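Local coordinates for protein hypothetical bacterial 6-phosphogluconolactonase (Bacteroides fragilis, PDB 3SCY) that is a seven-bladed beta-propeller of the lactonase family that probably hydrolyses 6-phosphogluconolactone, at residues S8-D11 against S12-T15; L197-G200 against T201-F205. All coordinates share one frame; numbering follows the deposited sequence. Where two conformers were deposited one is given.

Interaction 1 (S8-D11 against S12-T15)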
ATOM      1  N   SER A   8      10.238  21.065  19.202  1.00 46.87           N
ATOM      2  CA  SER A   8       9.162  20.557  20.051  0.50 46.99           C
ATOM      3  C   SER A   8       9.286  19.043  20.211  1.00 51.33           C
ATOM      4  O   SER A   8       9.881  18.386  19.352  1.00 48.23           O
ATOM      5  CB  SER A   8       7.805  20.917  19.440  0.50 49.40           C
ATOM      6  OG  SER A   8       6.718  20.325  20.132  0.50 55.70           O
ATOM      7  N   THR A   9       8.699  18.485  21.294  1.00 51.60           N
ATOM      8  CA  THR A   9       8.673  17.034  21.544  1.00 51.47           C
ATOM      9  C   THR A   9       7.933  16.354  20.387  1.00 53.62           C
ATOM     10  O   THR A   9       8.266  15.234  19.997  1.00 53.76           O
ATOM     11  CB  THR A   9       7.987  16.719  22.891  1.00 65.49           C
ATOM     12  OG1 THR A   9       6.682  17.311  22.910  1.00 69.30           O
ATOM     13  CG2 THR A   9       8.792  17.185  24.092  1.00 65.37           C
ATOM     14  N   THR A  10       6.970  17.092  19.793  1.00 48.41           N
ATOM     15  CA  THR A  10       6.114  16.673  18.699  1.00 45.72           C
ATOM     16  C   THR A  10       6.885  16.492  17.368  1.00 45.35           C
ATOM     17  O   THR A  10       6.411  15.743  16.523  1.00 43.31           O
ATOM     18  CB  THR A  10       4.940  17.663  18.534  1.00 56.43           C
ATOM     19  OG1 THR A  10       5.427  18.933  18.086  1.00 55.41           O
ATOM     20  CG2 THR A  10       4.123  17.833  19.820  1.00 55.63           C
ATOM     21  N   ASP A  11       8.069  17.133  17.190  1.00 41.38           N
ATOM     22  CA  ASP A  11       8.854  17.041  15.946  1.00 40.11           C
ATOM     23  C   ASP A  11       9.095  15.603  15.506  1.00 44.16           C
ATOM     24  O   ASP A  11       8.883  15.258  14.338  1.00 46.32           O
ATOM     25  CB  ASP A  11      10.210  17.738  16.112  1.00 43.68           C
ATOM     26  CG  ASP A  11      10.131  19.244  16.213  1.00 53.71           C
ATOM     27  OD1 ASP A  11       9.116  19.822  15.750  1.00 54.21           O
ATOM     28  OD2 ASP A  11      11.100  19.850  16.704  1.00 56.48           O
ATOM     29  N   SER A  12       9.505  14.781  16.459  1.00 38.02           N
ATOM     30  CA  SER A  12       9.800  13.375  16.208  0.50 37.14           C
ATOM     31  C   SER A  12       8.556  12.496  16.387  1.00 37.72           C
ATOM     32  O   SER A  12       8.605  11.301  16.096  1.00 37.36           O
ATOM     33  CB  SER A  12      10.915  12.917  17.136  0.50 42.18           C
ATOM     34  OG  SER A  12      12.029  13.790  17.040  0.50 53.56           O
ATOM     35  N   GLU A  13       7.442  13.091  16.836  1.00 30.24           N
ATOM     36  CA  GLU A  13       6.192  12.380  17.064  1.00 28.73           C
ATOM     37  C   GLU A  13       5.353  12.365  15.830  1.00 31.17           C
ATOM     38  O   GLU A  13       4.862  13.402  15.405  1.00 32.04           O
ATOM     39  CB  GLU A  13       5.399  12.993  18.226  1.00 31.39           C
ATOM     40  CG  GLU A  13       6.031  12.722  19.584  1.00 38.05           C
ATOM     41  CD  GLU A  13       5.265  13.221  20.795  1.00 71.79           C
ATOM     42  OE1 GLU A  13       4.402  14.117  20.642  1.00 76.33           O
ATOM     43  OE2 GLU A  13       5.542  12.720  21.908  1.00 73.34           O
ATOM     44  N   LEU A  14       5.158  11.178  15.287  1.00 26.29           N
ATOM     45  CA  LEU A  14       4.304  10.966  14.131  1.00 24.87           C
ATOM     46  C   LEU A  14       2.917  10.516  14.574  1.00 27.44           C
ATOM     47  O   LEU A  14       2.776   9.934  15.650  1.00 25.93           O
ATOM     48  CB  LEU A  14       4.921   9.852  13.252  1.00 25.09           C
ATOM     49  CG  LEU A  14       6.348  10.035  12.698  1.00 31.42           C
ATOM     50  CD1 LEU A  14       6.926   8.684  12.280  1.00 30.56           C
ATOM     51  CD2 LEU A  14       6.334  10.937  11.472  1.00 36.80           C
ATOM     52  N   THR A  15       1.899  10.729  13.734  1.00 23.39           N
ATOM     53  CA  THR A  15       0.585  10.156  13.993  1.00 22.95           C
ATOM     54  C   THR A  15       0.457   8.971  13.066  1.00 24.19           C
ATOM     55  O   THR A  15       0.631   9.117  11.862  1.00 24.59           O
ATOM     56  CB  THR A  15      -0.562  11.156  13.858  1.00 26.26           C
ATOM     57  OG1 THR A  15      -0.294  12.185  14.795  1.00 25.26           O
ATOM     58  CG2 THR A  15      -1.914  10.527  14.236  1.00 25.87           C
TER

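Interaction 2 (L197-G200 against T201-F205)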
ATOM      1  N   LEU A 197      -9.629   8.697 -15.899  1.00 19.34           N
ATOM      2  CA  LEU A 197      -8.713   7.737 -16.508  1.00 19.74           C
ATOM      3  C   LEU A 197      -9.111   7.298 -17.888  1.00 24.16           C
ATOM      4  O   LEU A 197     -10.282   7.040 -18.139  1.00 24.16           O
ATOM      5  CB  LEU A 197      -8.627   6.477 -15.634  1.00 19.75           C
ATOM      6  CG  LEU A 197      -8.216   6.680 -14.167  1.00 21.15           C
ATOM      7  CD1 LEU A 197      -8.266   5.356 -13.396  1.00 22.20           C
ATOM      8  CD2 LEU A 197      -6.858   7.359 -14.067  1.00 22.19           C
ATOM      9  N   THR A 198      -8.120   7.164 -18.770  1.00 21.84           N
ATOM     10  CA  THR A 198      -8.287   6.625 -20.121  1.00 22.75           C
ATOM     11  C   THR A 198      -7.194   5.594 -20.324  1.00 25.77           C
ATOM     12  O   THR A 198      -6.089   5.777 -19.816  1.00 23.70           O
ATOM     13  CB  THR A 198      -8.242   7.733 -21.172  1.00 31.22           C
ATOM     14  OG1 THR A 198      -7.051   8.502 -20.985  1.00 32.54           O
ATOM     15  CG2 THR A 198      -9.455   8.648 -21.103  1.00 28.15           C
ATOM     16  N   LYS A 199      -7.471   4.521 -21.101  1.00 25.94           N
ATOM     17  CA  LYS A 199      -6.445   3.483 -21.295  1.00 26.10           C
ATOM     18  C   LYS A 199      -5.209   4.073 -21.996  1.00 27.93           C
ATOM     19  O   LYS A 199      -5.344   4.912 -22.882  1.00 28.28           O
ATOM     20  CB  LYS A 199      -7.033   2.290 -22.060  1.00 30.65           C
ATOM     21  CG  LYS A 199      -8.027   1.506 -21.197  1.00 44.07           C
ATOM     22  CD  LYS A 199      -8.475   0.223 -21.866  1.00 61.52           C
ATOM     23  CE  LYS A 199      -9.318  -0.622 -20.943  1.00 75.48           C
ATOM     24  NZ  LYS A 199      -9.779  -1.866 -21.615  1.00 87.56           N
ATOM     25  N   GLY A 200      -4.030   3.703 -21.530  1.00 24.56           N
ATOM     26  CA  GLY A 200      -2.805   4.276 -22.078  1.00 25.34           C
ATOM     27  C   GLY A 200      -2.162   3.453 -23.171  1.00 27.09           C
ATOM     28  O   GLY A 200      -2.727   2.460 -23.642  1.00 27.07           O
ATOM     29  N   THR A 201      -0.946   3.867 -23.559  1.00 25.70           N
ATOM     30  CA  THR A 201      -0.124   3.168 -24.542  1.00 25.54           C
ATOM     31  C   THR A 201       1.192   2.729 -23.906  1.00 28.27           C
ATOM     32  O   THR A 201       2.001   3.596 -23.576  1.00 29.51           O
ATOM     33  CB  THR A 201       0.166   4.027 -25.781  1.00 30.98           C
ATOM     34  OG1 THR A 201      -1.061   4.423 -26.351  1.00 31.04           O
ATOM     35  CG2 THR A 201       1.002   3.280 -26.809  1.00 32.15           C
ATOM     36  N   PRO A 202       1.458   1.416 -23.764  1.00 26.36           N
ATOM     37  CA  PRO A 202       0.561   0.286 -24.037  1.00 26.80           C
ATOM     38  C   PRO A 202      -0.529   0.217 -22.973  1.00 27.75           C
ATOM     39  O   PRO A 202      -0.454   0.911 -21.945  1.00 27.43           O
ATOM     40  CB  PRO A 202       1.505  -0.920 -23.975  1.00 28.78           C
ATOM     41  CG  PRO A 202       2.521  -0.522 -22.968  1.00 31.69           C
ATOM     42  CD  PRO A 202       2.726   0.953 -23.161  1.00 27.63           C
ATOM     43  N   GLU A 203      -1.538  -0.621 -23.195  1.00 26.65           N
ATOM     44  CA  GLU A 203      -2.617  -0.744 -22.206  1.00 24.80           C
ATOM     45  C   GLU A 203      -2.137  -1.477 -20.951  1.00 25.79           C
ATOM     46  O   GLU A 203      -2.738  -1.331 -19.887  1.00 23.82           O
ATOM     47  CB  GLU A 203      -3.827  -1.464 -22.791  1.00 27.19           C
ATOM     48  CG  GLU A 203      -4.661  -0.555 -23.679  1.00 37.90           C
ATOM     49  CD  GLU A 203      -5.958  -1.131 -24.205  1.00 55.94           C
ATOM     50  OE1 GLU A 203      -6.317  -2.272 -23.832  1.00 49.62           O
ATOM     51  OE2 GLU A 203      -6.622  -0.426 -24.997  1.00 47.24           O
ATOM     52  N   ALA A 204      -1.072  -2.273 -21.082  1.00 24.73           N
ATOM     53  CA  ALA A 204      -0.534  -3.021 -19.956  1.00 24.06           C
ATOM     54  C   ALA A 204       0.894  -3.424 -20.190  1.00 27.99           C
ATOM     55  O   ALA A 204       1.338  -3.554 -21.331  1.00 27.37           O
ATOM     56  CB  ALA A 204      -1.374  -4.266 -19.698  1.00 25.31           C
ATOM     57  N   PHE A 205       1.604  -3.657 -19.091  1.00 24.50           N
ATOM     58  CA  PHE A 205       2.936  -4.252 -19.081  1.00 24.39           C
ATOM     59  C   PHE A 205       2.767  -5.664 -18.574  1.00 29.38           C
ATOM     60  O   PHE A 205       2.044  -5.886 -17.608  1.00 28.07           O
ATOM     61  CB  PHE A 205       3.918  -3.444 -18.205  1.00 24.66           C
ATOM     62  CG  PHE A 205       4.038  -2.001 -18.629  1.00 25.07           C
ATOM     63  CD1 PHE A 205       4.802  -1.646 -19.735  1.00 30.10           C
ATOM     64  CD2 PHE A 205       3.343  -0.999 -17.955  1.00 23.82           C
ATOM     65  CE1 PHE A 205       4.890  -0.316 -20.147  1.00 29.57           C
ATOM     66  CE2 PHE A 205       3.443   0.340 -18.366  1.00 26.39           C
ATOM     67  CZ  PHE A 205       4.201   0.663 -19.475  1.00 26.33           C
TER
HETATM   68  O   HOH W   1      -3.599   2.348 -26.215  1.00 33.30           O

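Interaction 1 (S8-D11 against S12-T15)
Thr10 to Glu13 form a type I beta turn, with Asp11 and Ser12 at its two corners, closed by a hydrogen bond from Glu13 N to Thr10 O (2.9 Å). The bond is bent, 138° at the hydrogen, and the donor sits well above the carbonyl plane. One turn earlier the chain does the same thing: Asp11 N bonds to Ser8 O, with Thr9 and Thr10 helical in their backbone angles. These linked turns lead into strand 13-20 of a seven-bladed beta-propeller, in the blade that the C-terminal strand 354-360 completes.

The Glu13 side chain bends back over the turn. Glu13 CG, set beside its own backbone N (chi1 -71°), lies 3.4 Å from Thr9 O, and the chain then runs out extended, crossing Thr10. Through its carboxylate, Glu13 OE1 meets Thr10, 3.6 Å from Thr10 CA and 3.8 Å from the methyl Thr10 CG2. Glu13 also touches Arg33 and Asn35 of the neighbouring strand 28-35. On the N-terminal side, Asp11 OD2 takes a hydrogen bond from Ser8 N at 2.9 Å, from above the carboxylate plane.

Interaction 2 (L197-G200 against T201-F205)
Glu203 lies against Lys199 across a four-residue corner, and its side chain is the one to follow. Glu203 CB starts at the margin, 4.2 Å from Gly200 O. Glu203 CG comes closer to Gly200 O, at 3.6 Å, and also brushes Lys199 CB. From there the chain stays extended (chi2 -174°), which carries the carboxylate carbon Glu203 CD to 3.7 Å from Lys199 CD, so the acid lies against the aliphatic part of the lysine. Glu203 OE2 touches Lys199 CD and CB. Glu203 OE1 is the oxygen nearest the ammonium, yet it stops 4.1 Å from Lys199 NZ: the opposite charges should attract, but the two atoms do not make a salt bridge.

The corner itself, Gly200-Thr201-Pro202-Glu203, is a type VIb beta turn, with a cis peptide between Thr201 and Pro202 and no hydrogen bond closing it. It interrupts strand 197-206, the fourth strand of a propeller blade. Gly200 and Glu203 both bond through their backbones to Lys181 of strand 178-184, so the intervening residues bulge away from the regular pairing, and Lys181 NZ reaches in to hydrogen-bond Thr201 O.

Gly200 O, which Glu203 N approaches at too poor an angle to bond, accepts a hydrogen bond from a water at 2.7 Å. With OG1 beside its own backbone N (chi1 -57°), Thr201 turns its hydroxyl to the same water, Thr201 OG1 lying 3.3 Å from it, and a magnesium ion sits about 4 Å from this side chain.

Interaction 1 comes first along the chain and interaction 2 well after it. They lie on opposite sides of the propeller, their centres 42 Å apart and their nearest atoms about 27 Å apart, so neither touches the other. They share no sheet. Residues 8-15 open the blade made of strands 13-20, 28-35, 41-48 and 354-360, where the two ends of the chain meet and close the ring. Residues 197-205 belong to the fourth strand of another four-stranded antiparallel blade, formed with 157-162, 168-173 and 178-184. Both are turns at the surface: one leads into a strand, the other kinks a strand part-way along.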